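Local coordinates for protein Exo-arabinanase (Penicillium chrysogenum, PDB 3A72) that probably releases arabinobiose from the ends of alpha-1,5-linked L-arabinan chains, as an exo-acting glycoside hydrolase, at residues I282-I294 against T304-L318. Residues are numbered along the deposited sequence; the frame is centred on the assembly and turned at random.
Sequences IIVSSGTQGTLFI and TEIPCPEEHGYTRAL
R316 reaches S285 on a chain that leaves with CG opposite the backbone N (chi1 -172°) and bends at chi3 (67°), while S285 holds OG trans to its own N. The guanidinium thus meets the hydroxyl side-on: R316 NE lies 3.0 Å and R316 NH2 3.2 Å from S285 OG, both bonds close to the guanidinium plane. Its outer edge grips the 286-291 turn, with R316 NH1 2.9 Å from G290 O and a weak bond from NH2 to T291 O. NH1 also donates to E311 O, from above that carbonyl's plane, so one buried side chain ties both loops. Water 1 links S285 OG to R316 O.

Beyond the turn, strands 292-294 and 304-306 pair antiparallel; L292 N and I306 O, 3.0 Å apart, make a nearly straight bond in the carbonyl plane. E305 lies alongside the F293 ring, its CG 3.6 Å from F293 CE1, and its OE2 accepts from T291 OG1 at 2.7 Å through the anti lone pair. On the other face L292 CD2 meets L318 CD2 at 3.9 Å.

The hairpin supplies the two outer strands of a four-stranded antiparallel blade, 304-306 being its edge, consistent with a sialidase-like beta-propeller. From it the chain crosses to strand 317-320 of the next blade, passing Y314, which touches bound arabinofuranose, with L292 and R316 against strand 328-333 and L318 against strand 269-273.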
loop_
_atom_site.group_PDB
_atom_site.type_symbol
_atom_site.label_atom_id
_atom_site.label_comp_id
_atom_site.label_asym_id
_atom_site.label_seq_id
_atom_site.Cartn_x
_atom_site.Cartn_y
_atom_site.Cartn_z
ATOM N N ILE A 282 12.046 7.465 9.535
ATOM C CA ILE A 282 10.850 6.715 9.128
ATOM C C ILE A 282 9.698 7.698 9.135
ATOM O O ILE A 282 9.545 8.477 10.097
ATOM C CB ILE A 282 10.550 5.517 10.055
ATOM C CG1 ILE A 282 11.754 4.625 10.286
ATOM C CG2 ILE A 282 9.361 4.715 9.499
ATOM C CD1 ILE A 282 11.546 3.595 11.378
ATOM N N ILE A 283 8.872 7.671 8.096
ATOM C CA ILE A 283 7.721 8.579 7.953
ATOM C C ILE A 283 6.495 7.711 7.767
ATOM O O ILE A 283 6.482 6.815 6.893
ATOM C CB ILE A 283 7.937 9.544 6.806
ATOM C CG1 ILE A 283 9.273 10.263 6.913
ATOM C CG2 ILE A 283 6.751 10.545 6.750
ATOM C CD1 ILE A 283 9.569 11.152 5.721
ATOM N N VAL A 284 5.473 7.938 8.585
ATOM C CA VAL A 284 4.250 7.176 8.598
ATOM C C VAL A 284 3.047 8.091 8.408
ATOM O O VAL A 284 2.961 9.207 8.978
ATOM C CB VAL A 284 4.121 6.382 9.924
ATOM C CG1 VAL A 284 2.682 5.884 10.204
ATOM C CG2 VAL A 284 5.083 5.216 9.906
ATOM N N SER A 285 2.091 7.611 7.611
ATOM C CA SER A 285 0.766 8.187 7.478
ATOM C C SER A 285 -0.260 7.179 8.001
ATOM O O SER A 285 -0.057 5.961 7.932
ATOM C CB SER A 285 0.482 8.482 6.000
ATOM O OG SER A 285 -0.797 9.025 5.780
ATOM N N SER A 286 -1.379 7.696 8.488
ATOM C CA SER A 286 -2.563 6.941 8.786
ATOM C C SER A 286 -3.678 7.375 7.812
ATOM O O SER A 286 -3.526 8.321 7.068
ATOM C CB SER A 286 -3.074 7.147 10.208
ATOM O OG SER A 286 -3.719 8.422 10.261
ATOM N N GLY A 287 -4.807 6.654 7.858
ATOM C CA GLY A 287 -5.945 7.036 7.018
ATOM C C GLY A 287 -6.816 8.107 7.650
ATOM O O GLY A 287 -7.759 8.585 6.987
ATOM N N THR A 288 -6.601 8.456 8.908
ATOM C CA THR A 288 -7.522 9.334 9.635
ATOM C C THR A 288 -6.959 10.725 9.808
ATOM O O THR A 288 -7.691 11.692 9.798
ATOM C CB THR A 288 -7.849 8.700 11.006
ATOM O OG1 THR A 288 -8.367 7.394 10.764
ATOM C CG2 THR A 288 -8.915 9.499 11.767
ATOM N N GLN A 289 -5.650 10.834 10.014
ATOM C CA GLN A 289 -4.982 12.087 10.281
ATOM C C GLN A 289 -4.406 12.669 8.989
ATOM O O GLN A 289 -3.906 11.964 8.114
ATOM C CB GLN A 289 -3.857 11.843 11.312
ATOM C CG GLN A 289 -4.387 11.701 12.746
ATOM C CD GLN A 289 -5.082 10.413 13.025
ATOM O OE1 GLN A 289 -4.697 9.303 12.597
ATOM N NE2 GLN A 289 -6.158 10.520 13.789
ATOM N N GLY A 290 -4.439 13.994 8.890
ATOM C CA GLY A 290 -3.787 14.699 7.810
ATOM C C GLY A 290 -2.300 14.952 7.995
ATOM O O GLY A 290 -1.571 15.104 7.009
ATOM N N THR A 291 -1.849 14.982 9.233
ATOM C CA THR A 291 -0.462 15.141 9.618
ATOM C C THR A 291 0.339 13.904 9.250
ATOM O O THR A 291 -0.193 12.903 8.768
ATOM C CB THR A 291 -0.417 15.428 11.127
ATOM O OG1 THR A 291 -1.159 14.387 11.715
ATOM C CG2 THR A 291 -0.995 16.779 11.472
ATOM N N LEU A 292 1.644 13.976 9.496
ATOM C CA LEU A 292 2.545 12.837 9.353
ATOM C C LEU A 292 3.220 12.560 10.671
ATOM O O LEU A 292 3.288 13.430 11.563
ATOM C CB LEU A 292 3.597 13.069 8.262
ATOM C CG LEU A 292 3.027 13.146 6.830
ATOM C CD1 LEU A 292 4.102 13.739 5.913
ATOM C CD2 LEU A 292 2.591 11.801 6.312
ATOM N N PHE A 293 3.776 11.355 10.821
ATOM C CA PHE A 293 4.428 10.898 12.035
ATOM C C PHE A 293 5.832 10.449 11.678
ATOM O O PHE A 293 5.982 9.602 10.802
ATOM C CB PHE A 293 3.603 9.778 12.696
ATOM C CG PHE A 293 2.173 10.193 12.878
ATOM C CD1 PHE A 293 1.823 11.006 13.973
ATOM C CD2 PHE A 293 1.209 9.866 11.959
ATOM C CE1 PHE A 293 0.530 11.491 14.068
ATOM C CE2 PHE A 293 -0.068 10.351 12.079
ATOM C CZ PHE A 293 -0.417 11.139 13.144
ATOM N N ILE A 294 6.840 11.013 12.338
ATOM C CA ILE A 294 8.200 10.694 11.987
ATOM C C ILE A 294 8.966 10.111 13.153
ATOM O O ILE A 294 8.676 10.351 14.335
ATOM C CB ILE A 294 8.924 11.923 11.375
ATOM C CG1 ILE A 294 9.217 13.046 12.411
ATOM C CG2 ILE A 294 8.132 12.445 10.195
ATOM C CD1 ILE A 294 10.102 14.148 11.868
ATOM N N THR A 304 7.170 11.869 16.288
ATOM C CA THR A 304 6.882 13.290 16.229
ATOM C C THR A 304 5.849 13.556 15.155
ATOM O O THR A 304 6.040 13.200 13.981
ATOM C CB THR A 304 8.125 14.100 15.927
ATOM O OG1 THR A 304 9.106 13.847 16.959
ATOM C CG2 THR A 304 7.838 15.616 15.929
ATOM N N GLU A 305 4.745 14.197 15.536
ATOM C CA GLU A 305 3.702 14.612 14.592
ATOM C C GLU A 305 4.135 15.915 13.932
ATOM O O GLU A 305 4.486 16.884 14.625
ATOM C CB GLU A 305 2.405 14.802 15.342
ATOM C CG GLU A 305 1.207 15.014 14.442
ATOM C CD GLU A 305 -0.154 14.898 15.120
ATOM O OE1 GLU A 305 -0.165 15.023 16.371
ATOM O OE2 GLU A 305 -1.160 14.723 14.439
ATOM N N ILE A 306 4.076 15.949 12.596
ATOM C CA ILE A 306 4.448 17.138 11.837
ATOM C C ILE A 306 3.337 17.513 10.903
ATOM O O ILE A 306 2.528 16.650 10.463
ATOM C CB ILE A 306 5.768 16.927 11.035
ATOM C CG1 ILE A 306 5.657 15.932 9.902
ATOM C CG2 ILE A 306 6.924 16.609 11.966
ATOM C CD1 ILE A 306 6.835 15.894 8.963
ATOM N N PRO A 307 3.241 18.781 10.492
ATOM C CA PRO A 307 2.229 19.179 9.534
ATOM C C PRO A 307 2.443 18.547 8.181
ATOM O O PRO A 307 3.538 18.129 7.801
ATOM C CB PRO A 307 2.394 20.717 9.435
ATOM C CG PRO A 307 3.149 21.109 10.650
ATOM C CD PRO A 307 4.021 19.956 11.005
ATOM N N CYS A 308 1.383 18.521 7.390
ATOM C CA CYS A 308 1.441 18.022 6.016
ATOM C C CYS A 308 0.415 18.790 5.190
ATOM O O CYS A 308 -0.709 18.945 5.603
ATOM C CB CYS A 308 1.159 16.534 6.034
ATOM S SG CYS A 308 1.087 15.766 4.383
ATOM N N PRO A 309 0.805 19.258 3.980
ATOM C CA PRO A 309 -0.136 20.039 3.170
ATOM C C PRO A 309 -1.111 19.213 2.371
ATOM O O PRO A 309 -2.041 19.789 1.772
ATOM C CB PRO A 309 0.772 20.774 2.198
ATOM C CG PRO A 309 1.951 19.879 2.041
ATOM C CD PRO A 309 2.174 19.240 3.399
ATOM N N GLU A 310 -0.971 17.887 2.301
ATOM C CA GLU A 310 -1.892 17.004 1.609
ATOM C C GLU A 310 -3.030 16.599 2.535
ATOM O O GLU A 310 -2.799 16.312 3.701
ATOM C CB GLU A 310 -1.161 15.777 1.138
ATOM C CG GLU A 310 -1.995 14.790 0.363
ATOM C CD GLU A 310 -2.440 15.270 -0.987
ATOM O OE1 GLU A 310 -1.951 16.223 -1.579
ATOM O OE2 GLU A 310 -3.393 14.545 -1.468
ATOM N N GLU A 311 -4.233 16.582 2.000
ATOM C CA GLU A 311 -5.387 16.155 2.790
ATOM C C GLU A 311 -5.223 14.745 3.302
ATOM O O GLU A 311 -4.496 13.921 2.742
ATOM C CB GLU A 311 -6.633 16.244 1.916
ATOM C CG GLU A 311 -6.666 15.277 0.749
ATOM C CD GLU A 311 -7.904 15.439 -0.156
ATOM O OE1 GLU A 311 -8.483 16.564 -0.226
ATOM O OE2 GLU A 311 -8.279 14.449 -0.815
ATOM N N HIS A 312 -5.938 14.457 4.392
ATOM C CA HIS A 312 -6.038 13.092 4.853
ATOM C C HIS A 312 -6.815 12.246 3.841
ATOM O O HIS A 312 -7.670 12.738 3.125
ATOM C CB HIS A 312 -6.696 12.992 6.227
ATOM C CG HIS A 312 -8.149 12.956 6.227
ATOM N ND1 HIS A 312 -8.951 13.999 6.053
ATOM C CD2 HIS A 312 -8.962 11.855 6.334
ATOM C CE1 HIS A 312 -10.233 13.617 6.086
ATOM N NE2 HIS A 312 -10.252 12.311 6.272
ATOM N N GLY A 313 -6.513 10.945 3.810
ATOM C CA GLY A 313 -7.293 10.050 2.996
ATOM C C GLY A 313 -6.981 8.612 3.349
ATOM O O GLY A 313 -5.990 8.283 3.978
ATOM N N TYR A 314 -7.874 7.728 2.841
ATOM C CA TYR A 314 -7.771 6.310 3.108
ATOM C C TYR A 314 -6.518 5.719 2.445
ATOM O O TYR A 314 -6.264 5.935 1.249
ATOM C CB TYR A 314 -8.984 5.615 2.542
ATOM C CG TYR A 314 -9.082 4.114 2.805
ATOM C CD1 TYR A 314 -9.128 3.609 4.088
ATOM C CD2 TYR A 314 -9.135 3.246 1.754
ATOM C CE1 TYR A 314 -9.201 2.273 4.343
ATOM C CE2 TYR A 314 -9.284 1.885 1.969
ATOM C CZ TYR A 314 -9.328 1.401 3.266
ATOM O OH TYR A 314 -9.521 0.055 3.490
ATOM N N THR A 315 -5.733 4.971 3.255
ATOM C CA THR A 315 -4.452 4.406 2.842
ATOM C C THR A 315 -3.603 5.362 1.988
ATOM O O THR A 315 -2.979 5.005 1.000
ATOM C CB THR A 315 -4.650 2.998 2.217
ATOM O OG1 THR A 315 -3.351 2.334 2.203
ATOM C CG2 THR A 315 -5.232 2.935 0.850
ATOM N N ARG A 316 -3.571 6.621 2.446
ATOM C CA ARG A 316 -2.757 7.647 1.815
ATOM C C ARG A 316 -1.341 7.139 1.653
ATOM O O ARG A 316 -0.755 6.599 2.590
ATOM C CB ARG A 316 -2.840 8.933 2.648
ATOM C CG ARG A 316 -2.196 10.135 2.002
ATOM C CD ARG A 316 -2.425 11.407 2.793
ATOM N NE ARG A 316 -1.711 11.329 4.065
ATOM C CZ ARG A 316 -1.597 12.339 4.910
ATOM N NH1 ARG A 316 -2.074 13.543 4.614
ATOM N NH2 ARG A 316 -0.964 12.181 6.081
ATOM N N ALA A 317 -0.797 7.304 0.445
ATOM C CA ALA A 317 0.454 6.662 0.047
ATOM C C ALA A 317 1.598 7.637 0.119
ATOM O O ALA A 317 1.503 8.807 -0.264
ATOM C CB ALA A 317 0.334 6.096 -1.355
ATOM N N LEU A 318 2.745 7.173 0.626
ATOM C CA LEU A 318 3.961 7.956 0.758
ATOM C C LEU A 318 5.043 7.363 -0.143
ATOM O O LEU A 318 5.133 6.139 -0.319
ATOM C CB LEU A 318 4.488 7.913 2.192
ATOM C CG LEU A 318 3.539 8.374 3.290
ATOM C CD1 LEU A 318 4.200 8.243 4.648
ATOM C CD2 LEU A 318 3.081 9.800 3.031
HETATM O O HOH W 1 -1.827 6.426 5.209
HETATM O O HOH W 2 -4.357 10.534 5.696
HETATM O O HOH W 3 10.171 11.357 17.251
#